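Local coordinates for protein endo-1,4-beta-mannanase (Eisenia fetida, PDB 5Y6T) that probably hydrolyses internal beta-1,4 linkages of mannans, as a cold-adapted endo-mannanase of glycoside hydrolase family 5, at residues A[72-86]-A[127-141]. Numbering follows the deposited sequence.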
loop_
_atom_site.group_PDB
_atom_site.type_symbol
_atom_site.label_atom_id
_atom_site.label_comp_id
_atom_site.label_asym_id
_atom_site.label_seq_id
_atom_site.Cartn_x
_atom_site.Cartn_y
_atom_site.Cartn_z
ATOM N N CYS A 72 9.876 0.613 -6.293
ATOM C CA CYS A 72 9.113 1.149 -7.446
ATOM C C CYS A 72 9.260 0.208 -8.634
ATOM O O CYS A 72 8.845 -0.967 -8.563
ATOM C CB CYS A 72 9.517 2.619 -7.739
ATOM S SG CYS A 72 9.084 3.733 -6.375
ATOM N N ASP A 73 9.945 0.603 -9.683
ATOM C CA ASP A 73 10.099 -0.257 -10.854
ATOM C C ASP A 73 11.408 -1.060 -10.850
ATOM O O ASP A 73 11.717 -1.718 -11.778
ATOM C CB ASP A 73 10.076 0.618 -12.134
ATOM C CG ASP A 73 11.206 1.655 -12.152
ATOM O OD1 ASP A 73 12.069 1.685 -11.288
ATOM O OD2 ASP A 73 11.257 2.460 -13.061
ATOM N N GLY A 74 12.134 -1.062 -9.730
ATOM C CA GLY A 74 13.406 -1.802 -9.593
ATOM C C GLY A 74 14.614 -1.192 -10.299
ATOM O O GLY A 74 15.606 -1.859 -10.486
ATOM N N GLY A 75 14.476 0.066 -10.732
ATOM C CA GLY A 75 15.518 0.735 -11.487
ATOM C C GLY A 75 16.729 1.140 -10.696
ATOM O O GLY A 75 17.801 1.250 -11.275
ATOM N N TYR A 76 16.597 1.304 -9.376
ATOM C CA TYR A 76 17.706 1.688 -8.537
ATOM C C TYR A 76 18.018 0.738 -7.395
ATOM O O TYR A 76 19.168 0.506 -7.119
ATOM C CB TYR A 76 17.414 3.054 -8.001
ATOM C CG TYR A 76 18.521 3.850 -7.323
ATOM C CD1 TYR A 76 19.669 4.286 -8.020
ATOM C CD2 TYR A 76 18.386 4.231 -5.983
ATOM C CE1 TYR A 76 20.593 5.082 -7.408
ATOM C CE2 TYR A 76 19.336 4.972 -5.348
ATOM C CZ TYR A 76 20.416 5.442 -6.054
ATOM O OH TYR A 76 21.339 6.251 -5.385
ATOM N N THR A 77 16.979 0.237 -6.739
ATOM C CA THR A 77 17.033 -0.812 -5.758
ATOM C C THR A 77 15.969 -1.835 -6.135
ATOM O O THR A 77 14.986 -1.497 -6.826
ATOM C CB THR A 77 16.745 -0.286 -4.349
ATOM O OG1 THR A 77 15.418 0.251 -4.268
ATOM C CG2 THR A 77 17.837 0.775 -3.923
ATOM N N PRO A 78 16.097 -3.070 -5.661
ATOM C CA PRO A 78 17.235 -3.635 -4.941
ATOM C C PRO A 78 18.509 -3.891 -5.791
ATOM O O PRO A 78 18.592 -3.478 -6.963
ATOM C CB PRO A 78 16.665 -4.939 -4.425
ATOM C CG PRO A 78 15.760 -5.358 -5.536
ATOM C CD PRO A 78 15.093 -4.106 -6.001
ATOM N N GLU A 79 19.512 -4.463 -5.173
ATOM C CA GLU A 79 20.769 -4.655 -5.831
ATOM C C GLU A 79 20.847 -6.028 -6.446
ATOM O O GLU A 79 20.823 -7.030 -5.743
ATOM C CB GLU A 79 21.914 -4.480 -4.818
ATOM C CG GLU A 79 23.286 -4.562 -5.441
ATOM C CD GLU A 79 23.650 -3.357 -6.344
ATOM O OE1 GLU A 79 22.889 -2.383 -6.459
ATOM O OE2 GLU A 79 24.740 -3.402 -6.973
ATOM N N PHE A 80 20.928 -6.033 -7.776
ATOM C CA PHE A 80 20.960 -7.255 -8.575
ATOM C C PHE A 80 22.384 -7.551 -8.995
ATOM O O PHE A 80 23.095 -6.635 -9.400
ATOM C CB PHE A 80 20.095 -7.159 -9.846
ATOM C CG PHE A 80 18.633 -6.951 -9.579
ATOM C CD1 PHE A 80 17.821 -8.037 -9.350
ATOM C CD2 PHE A 80 18.065 -5.691 -9.621
ATOM C CE1 PHE A 80 16.485 -7.903 -9.108
ATOM C CE2 PHE A 80 16.695 -5.527 -9.366
ATOM C CZ PHE A 80 15.904 -6.654 -9.103
ATOM N N ASP A 81 22.760 -8.823 -8.978
ATOM C CA ASP A 81 24.060 -9.176 -9.515
ATOM C C ASP A 81 23.976 -9.323 -11.054
ATOM O O ASP A 81 22.906 -9.097 -11.674
ATOM C CB ASP A 81 24.647 -10.376 -8.764
ATOM C CG ASP A 81 24.068 -11.708 -9.205
ATOM O OD1 ASP A 81 23.241 -11.823 -10.153
ATOM O OD2 ASP A 81 24.533 -12.706 -8.621
ATOM N N GLY A 82 25.089 -9.724 -11.689
ATOM C CA GLY A 82 25.126 -9.848 -13.129
ATOM C C GLY A 82 24.222 -10.888 -13.804
ATOM O O GLY A 82 24.038 -10.877 -15.008
ATOM N N ASN A 83 23.713 -11.827 -13.015
ATOM C CA ASN A 83 22.782 -12.807 -13.458
ATOM C C ASN A 83 21.331 -12.559 -13.014
ATOM O O ASN A 83 20.474 -13.351 -13.318
ATOM C CB ASN A 83 23.201 -14.162 -12.964
ATOM C CG ASN A 83 24.481 -14.650 -13.659
ATOM O OD1 ASN A 83 24.578 -14.563 -14.867
ATOM N ND2 ASN A 83 25.419 -15.182 -12.900
ATOM N N GLY A 84 21.085 -11.470 -12.301
ATOM C CA GLY A 84 19.734 -11.073 -11.871
ATOM C C GLY A 84 19.369 -11.581 -10.496
ATOM O O GLY A 84 18.228 -11.389 -10.098
ATOM N N TYR A 85 20.294 -12.246 -9.794
ATOM C CA TYR A 85 20.032 -12.661 -8.390
ATOM C C TYR A 85 20.185 -11.436 -7.506
ATOM O O TYR A 85 21.049 -10.558 -7.713
ATOM C CB TYR A 85 20.960 -13.775 -7.916
ATOM C CG TYR A 85 20.672 -15.021 -8.711
ATOM C CD1 TYR A 85 19.591 -15.828 -8.437
ATOM C CD2 TYR A 85 21.400 -15.280 -9.833
ATOM C CE1 TYR A 85 19.266 -16.903 -9.212
ATOM C CE2 TYR A 85 21.065 -16.380 -10.620
ATOM C CZ TYR A 85 20.002 -17.150 -10.306
ATOM O OH TYR A 85 19.676 -18.240 -11.095
ATOM N N VAL A 86 19.371 -11.347 -6.473
ATOM C CA VAL A 86 19.491 -10.182 -5.583
ATOM C C VAL A 86 20.570 -10.432 -4.492
ATOM O O VAL A 86 20.612 -11.492 -3.887
ATOM C CB VAL A 86 18.099 -9.828 -4.950
ATOM C CG1 VAL A 86 18.227 -8.771 -3.862
ATOM C CG2 VAL A 86 17.072 -9.406 -6.020
ATOM N N ARG A 127 14.880 -6.747 -14.559
ATOM C CA ARG A 127 15.306 -7.513 -13.372
ATOM C C ARG A 127 14.175 -7.720 -12.413
ATOM O O ARG A 127 14.048 -8.816 -11.814
ATOM C CB ARG A 127 16.484 -6.912 -12.702
ATOM C CG ARG A 127 17.814 -6.947 -13.487
ATOM C CD ARG A 127 18.251 -8.357 -13.756
ATOM N NE ARG A 127 19.679 -8.338 -14.134
ATOM C CZ ARG A 127 20.264 -9.305 -14.793
ATOM N NH1 ARG A 127 19.636 -10.379 -15.116
ATOM N NH2 ARG A 127 21.553 -9.177 -15.147
ATOM N N TYR A 128 13.318 -6.727 -12.291
ATOM C CA TYR A 128 12.134 -6.846 -11.437
ATOM C C TYR A 128 11.121 -7.819 -12.066
ATOM O O TYR A 128 10.617 -8.759 -11.424
ATOM C CB TYR A 128 11.598 -5.432 -11.193
ATOM C CG TYR A 128 10.156 -5.251 -10.736
ATOM C CD1 TYR A 128 9.511 -6.158 -9.975
ATOM C CD2 TYR A 128 9.472 -4.042 -11.030
ATOM C CE1 TYR A 128 8.189 -5.970 -9.559
ATOM C CE2 TYR A 128 8.201 -3.806 -10.613
ATOM C CZ TYR A 128 7.501 -4.776 -9.914
ATOM O OH TYR A 128 6.216 -4.483 -9.571
ATOM N N ARG A 129 10.867 -7.671 -13.342
ATOM C CA ARG A 129 9.960 -8.594 -14.019
ATOM C C ARG A 129 10.429 -10.025 -13.858
ATOM O O ARG A 129 9.621 -10.938 -13.603
ATOM C CB ARG A 129 9.800 -8.243 -15.488
ATOM C CG ARG A 129 8.583 -8.999 -16.106
ATOM C CD ARG A 129 8.394 -8.812 -17.592
ATOM N NE ARG A 129 8.052 -7.453 -17.940
ATOM C CZ ARG A 129 8.914 -6.528 -18.313
ATOM N NH1 ARG A 129 10.223 -6.808 -18.363
ATOM N NH2 ARG A 129 8.452 -5.315 -18.617
ATOM N N ASP A 130 11.734 -10.212 -13.955
ATOM C CA ASP A 130 12.253 -11.569 -13.828
ATOM C C ASP A 130 12.017 -12.159 -12.418
ATOM O O ASP A 130 11.859 -13.387 -12.345
ATOM C CB ASP A 130 13.744 -11.606 -14.154
ATOM C CG ASP A 130 14.028 -11.480 -15.674
ATOM O OD1 ASP A 130 13.089 -11.452 -16.525
ATOM O OD2 ASP A 130 15.220 -11.255 -16.000
ATOM N N LEU A 131 11.906 -11.325 -11.370
ATOM C CA LEU A 131 11.517 -11.840 -10.033
ATOM C C LEU A 131 10.109 -12.409 -10.020
ATOM O O LEU A 131 9.806 -13.292 -9.213
ATOM C CB LEU A 131 11.628 -10.808 -8.987
ATOM C CG LEU A 131 12.995 -10.158 -8.770
ATOM C CD1 LEU A 131 12.931 -9.177 -7.629
ATOM C CD2 LEU A 131 14.081 -11.229 -8.585
ATOM N N ILE A 132 9.250 -11.868 -10.867
ATOM C CA ILE A 132 7.862 -12.336 -10.959
ATOM C C ILE A 132 7.763 -13.652 -11.654
ATOM O O ILE A 132 6.821 -14.435 -11.440
ATOM C CB ILE A 132 6.997 -11.249 -11.650
ATOM C CG1 ILE A 132 7.017 -9.923 -10.865
ATOM C CG2 ILE A 132 5.555 -11.714 -11.727
ATOM C CD1 ILE A 132 6.388 -8.740 -11.568
ATOM N N TYR A 133 8.683 -13.916 -12.555
ATOM C CA TYR A 133 8.701 -15.124 -13.351
ATOM C C TYR A 133 9.658 -16.225 -12.899
ATOM O O TYR A 133 9.554 -17.354 -13.355
ATOM C CB TYR A 133 9.002 -14.832 -14.808
ATOM C CG TYR A 133 7.845 -14.244 -15.557
ATOM C CD1 TYR A 133 7.591 -12.881 -15.506
ATOM C CD2 TYR A 133 6.997 -15.033 -16.308
ATOM C CE1 TYR A 133 6.534 -12.314 -16.210
ATOM C CE2 TYR A 133 5.916 -14.461 -16.994
ATOM C CZ TYR A 133 5.722 -13.087 -16.954
ATOM O OH TYR A 133 4.632 -12.502 -17.658
ATOM N N ASP A 134 10.647 -15.922 -12.083
ATOM C CA ASP A 134 11.660 -16.939 -11.766
ATOM C C ASP A 134 11.774 -17.022 -10.228
ATOM O O ASP A 134 12.352 -16.149 -9.542
ATOM C CB ASP A 134 12.953 -16.510 -12.462
ATOM C CG ASP A 134 14.147 -17.397 -12.159
ATOM O OD1 ASP A 134 14.153 -18.113 -11.151
ATOM O OD2 ASP A 134 15.097 -17.344 -12.974
ATOM N N ASP A 135 11.202 -18.077 -9.665
ATOM C CA ASP A 135 11.196 -18.259 -8.233
ATOM C C ASP A 135 12.573 -18.333 -7.607
ATOM O O ASP A 135 12.737 -18.016 -6.441
ATOM C CB ASP A 135 10.384 -19.512 -7.879
ATOM C CG ASP A 135 8.871 -19.245 -7.881
ATOM O OD1 ASP A 135 8.443 -18.041 -7.917
ATOM O OD2 ASP A 135 8.086 -20.238 -7.814
ATOM N N SER A 136 13.545 -18.851 -8.353
ATOM C CA SER A 136 14.930 -18.903 -7.819
ATOM C C SER A 136 15.466 -17.495 -7.566
ATOM O O SER A 136 16.094 -17.224 -6.526
ATOM C CB SER A 136 15.854 -19.733 -8.750
ATOM O OG SER A 136 16.486 -18.971 -9.770
ATOM N N LYS A 137 15.177 -16.594 -8.481
ATOM C CA LYS A 137 15.561 -15.187 -8.286
ATOM C C LYS A 137 14.759 -14.474 -7.206
ATOM O O LYS A 137 15.332 -13.784 -6.349
ATOM C CB LYS A 137 15.514 -14.437 -9.602
ATOM C CG LYS A 137 16.598 -14.944 -10.519
ATOM C CD LYS A 137 16.598 -14.338 -11.892
ATOM C CE LYS A 137 17.811 -14.822 -12.771
ATOM N NZ LYS A 137 17.700 -14.298 -14.202
ATOM N N LEU A 138 13.431 -14.677 -7.223
ATOM C CA LEU A 138 12.587 -14.169 -6.143
ATOM C C LEU A 138 13.067 -14.604 -4.783
ATOM O O LEU A 138 13.102 -13.806 -3.838
ATOM C CB LEU A 138 11.122 -14.607 -6.388
ATOM C CG LEU A 138 10.145 -14.132 -5.316
ATOM C CD1 LEU A 138 10.191 -12.611 -5.197
ATOM C CD2 LEU A 138 8.770 -14.706 -5.713
ATOM N N GLN A 139 13.490 -15.867 -4.660
ATOM C CA GLN A 139 13.908 -16.328 -3.347
ATOM C C GLN A 139 15.181 -15.567 -2.863
ATOM O O GLN A 139 15.358 -15.393 -1.684
ATOM C CB GLN A 139 14.204 -17.835 -3.349
ATOM C CG GLN A 139 14.366 -18.386 -1.948
ATOM C CD GLN A 139 13.114 -18.323 -1.103
ATOM O OE1 GLN A 139 11.951 -18.430 -1.610
ATOM N NE2 GLN A 139 13.309 -18.039 0.190
ATOM N N THR A 140 16.074 -15.157 -3.783
ATOM C CA THR A 140 17.210 -14.341 -3.424
ATOM C C THR A 140 16.815 -12.931 -2.970
ATOM O O THR A 140 17.342 -12.373 -2.007
ATOM C CB THR A 140 18.299 -14.348 -4.533
ATOM O OG1 THR A 140 17.860 -13.616 -5.715
ATOM C CG2 THR A 140 18.770 -15.778 -4.767
ATOM N N TYR A 141 15.849 -12.331 -3.650
ATOM C CA TYR A 141 15.202 -11.110 -3.120
ATOM C C TYR A 141 14.732 -11.298 -1.703
ATOM O O TYR A 141 15.026 -10.491 -0.775
ATOM C CB TYR A 141 14.055 -10.562 -4.033
ATOM C CG TYR A 141 13.465 -9.314 -3.411
ATOM C CD1 TYR A 141 14.186 -8.141 -3.368
ATOM C CD2 TYR A 141 12.183 -9.317 -2.815
ATOM C CE1 TYR A 141 13.691 -7.045 -2.683
ATOM C CE2 TYR A 141 11.699 -8.248 -2.159
ATOM C CZ TYR A 141 12.432 -7.086 -2.120
ATOM O OH TYR A 141 11.982 -5.977 -1.414
HETATM O O HOH W 1 22.114 -7.100 -13.563
HETATM O O HOH W 2 16.168 -10.730 -11.764
#
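Arg-127 CB sits over the centre of the Phe-80 ring, 3.4 Å from its centroid and 4° off the normal, the geometry of a CH-pi contact, while Leu-131 CD1 meets the same ring at its edge. Further along, the Arg-127 guanidinium lays one face on the backbone of the turn, with Gly-84 CA 3.3 Å from Arg-127 NH1; a bend at chi2 (-62°) lets one side chain serve both ring and turn. The Tyr-85 ring carries Lys-137 CE over one face, toward the rim, and Ser-136 OG at its edge. Tyr-128 turns its ring edge to Asp-73 O, and its hydroxyl is bonded to Asn-119 O.

Polar contacts follow the type I turn of residues 81-84. Asp-81 OD1 accepts from Asn-83 N, an Asx turn, and from Tyr-85 N just beyond the turn, on opposite faces of the carboxylate. Arg-127 NH2 gives Gly-82 O a weak bond (3.0 Å), and water 1 links NH2 to Asp-81 O. Lys-137 NZ reaches Asn-83 O weakly at 3.1 Å. Straighter is Val-86 N to Thr-140 OG1 (2.8 Å, 162°); that hydroxyl donates in turn to Lys-137 O at 2.6 Å. An alanine in place of Arg-127 would keep the CB over Phe-80 but would probably leave the backbone at Gly-84 without the guanidinium that packs on it, and Gly-82 O without its weak donor.

The contact packs the short hairpin of strands 79-80 and 86-88 against helices 126-133 and 135-152, on the periphery of the family's (beta/alpha)8 barrel. Turn carbonyls meet cationic side chains, with no salt bridge between the segments: packing and modest polar bonds carry the attachment.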